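Local structure of NreA protein (4IUH) at residues K77-L82 against A132-Q137. The protein acts as a cytosolic nitrate receptor of the staphylococcal nitrate regulation system, binding nitrate probably through its GAF domain. Numbering follows the deposited sequence.
Sequences KGLAGL and ALLLGQ
The N-terminal part of helix 78-86 approaches residues 132-137 of strand 128-138 most closely at Ala80 and Ala132, whose CA atoms lie only 5.5 Å apart. This helix-on-sheet packing in the GAF domain is a worked example of how small residues let a helix settle close to a sheet while larger ones fill in beside them. Strand 128-138 is the middle one of five antiparallel strands, backbone hydrogen-bonded to strands 40-47 and 115-125, and its alternation sends Ala132 and Leu134 to the helix, whereas Leu133 and Leu135 pack on the other face, against Ile152 and Phe38. The methyl of Ala132 points at the helix and sits against the backbone of Ala80, with CB 4.1 Å from Ala80 CA. Two residues further along the strand, and one residue back on the helix, two leucines meet by a single branch each, Leu79 CD2 lying 4.0 Å from Leu134 CD1. Their side chains are turned at about a right angle to one another. In Leu79, CG stands anti to the backbone N (chi1 -171°), which places CD2 against the strand's leucine. The join is wholly apolar and buried, and Met118 touches both leucines while Trp57 touches Ala80 and Leu134, tying the pairs into the domain core. Between the two alanines, the methyl carbons Ala80 CB and Ala132 CB rest 4.2 Å apart.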
loop_
_atom_site.group_PDB
_atom_site.type_symbol
_atom_site.label_atom_id
_atom_site.label_comp_id
_atom_site.label_asym_id
_atom_site.label_seq_id
_atom_site.Cartn_x
_atom_site.Cartn_y
_atom_site.Cartn_z
ATOM N N LYS A 77 -3.167 -9.319 8.678
ATOM C CA LYS A 77 -2.459 -8.392 9.547
ATOM C C LYS A 77 -1.841 -7.208 8.800
ATOM O O LYS A 77 -1.543 -7.282 7.604
ATOM C CB LYS A 77 -1.395 -9.144 10.354
ATOM C CG LYS A 77 -1.967 -10.231 11.261
ATOM C CD LYS A 77 -2.857 -9.627 12.344
ATOM C CE LYS A 77 -3.472 -10.699 13.261
ATOM N NZ LYS A 77 -2.481 -11.679 13.810
ATOM N N GLY A 78 -1.657 -6.107 9.513
ATOM C CA GLY A 78 -1.053 -4.930 8.927
ATOM C C GLY A 78 -2.021 -4.157 8.057
ATOM O O GLY A 78 -3.196 -4.518 7.914
ATOM N N LEU A 79 -1.520 -3.081 7.469
ATOM C CA LEU A 79 -2.328 -2.243 6.604
ATOM C C LEU A 79 -2.712 -3.006 5.336
ATOM O O LEU A 79 -3.853 -2.931 4.877
ATOM C CB LEU A 79 -1.554 -0.977 6.256
ATOM C CG LEU A 79 -2.343 0.105 5.526
ATOM C CD1 LEU A 79 -3.546 0.549 6.365
ATOM C CD2 LEU A 79 -1.426 1.282 5.216
ATOM N N ALA A 80 -1.756 -3.744 4.777
ATOM C CA ALA A 80 -2.015 -4.577 3.603
ATOM C C ALA A 80 -3.120 -5.587 3.888
ATOM O O ALA A 80 -3.975 -5.837 3.042
ATOM C CB ALA A 80 -0.751 -5.302 3.178
ATOM N N GLY A 81 -3.099 -6.160 5.089
ATOM C CA GLY A 81 -4.068 -7.170 5.476
ATOM C C GLY A 81 -5.474 -6.613 5.589
ATOM O O GLY A 81 -6.443 -7.275 5.230
ATOM N N LEU A 82 -5.584 -5.391 6.095
ATOM C CA LEU A 82 -6.880 -4.746 6.242
ATOM C C LEU A 82 -7.530 -4.579 4.875
ATOM O O LEU A 82 -8.707 -4.883 4.676
ATOM C CB LEU A 82 -6.713 -3.380 6.898
ATOM C CG LEU A 82 -7.989 -2.543 6.948
ATOM C CD1 LEU A 82 -9.048 -3.240 7.785
ATOM C CD2 LEU A 82 -7.698 -1.165 7.498
ATOM N N ALA A 132 -1.886 -5.274 -2.172
ATOM C CA ALA A 132 -2.222 -3.895 -1.868
ATOM C C ALA A 132 -1.206 -2.933 -2.461
ATOM O O ALA A 132 -0.004 -3.205 -2.480
ATOM C CB ALA A 132 -2.331 -3.695 -0.358
ATOM N N LEU A 133 -1.699 -1.805 -2.951
ATOM C CA LEU A 133 -0.826 -0.713 -3.348
ATOM C C LEU A 133 -0.933 0.371 -2.291
ATOM O O LEU A 133 -2.039 0.771 -1.917
ATOM C CB LEU A 133 -1.226 -0.161 -4.719
ATOM C CG LEU A 133 -0.517 1.128 -5.136
ATOM C CD1 LEU A 133 0.969 0.881 -5.384
ATOM C CD2 LEU A 133 -1.182 1.780 -6.350
ATOM N N LEU A 134 0.213 0.830 -1.797
ATOM C CA LEU A 134 0.242 1.913 -0.819
ATOM C C LEU A 134 0.846 3.169 -1.436
ATOM O O LEU A 134 1.952 3.139 -1.965
ATOM C CB LEU A 134 1.048 1.492 0.415
ATOM C CG LEU A 134 1.313 2.548 1.490
ATOM C CD1 LEU A 134 0.002 3.124 1.977
ATOM C CD2 LEU A 134 2.107 1.955 2.654
ATOM N N LEU A 135 0.110 4.270 -1.383
ATOM C CA LEU A 135 0.610 5.554 -1.855
ATOM C C LEU A 135 0.671 6.480 -0.644
ATOM O O LEU A 135 -0.339 6.679 0.023
ATOM C CB LEU A 135 -0.318 6.116 -2.939
ATOM C CG LEU A 135 -0.586 5.156 -4.109
ATOM C CD1 LEU A 135 -1.611 5.704 -5.085
ATOM C CD2 LEU A 135 0.704 4.834 -4.844
ATOM N N GLY A 136 1.849 7.017 -0.337
ATOM C CA GLY A 136 2.025 7.779 0.887
ATOM C C GLY A 136 2.731 9.119 0.743
ATOM O O GLY A 136 3.497 9.341 -0.208
ATOM N N GLN A 137 2.456 10.015 1.688
ATOM C CA GLN A 137 3.121 11.315 1.756
ATOM C C GLN A 137 3.896 11.440 3.063
ATOM O O GLN A 137 3.619 10.734 4.032
ATOM C CB GLN A 137 2.108 12.467 1.672
ATOM C CG GLN A 137 1.261 12.517 0.408
ATOM C CD GLN A 137 2.027 13.032 -0.800
ATOM O OE1 GLN A 137 3.129 12.572 -1.091
ATOM N NE2 GLN A 137 1.439 13.992 -1.511
#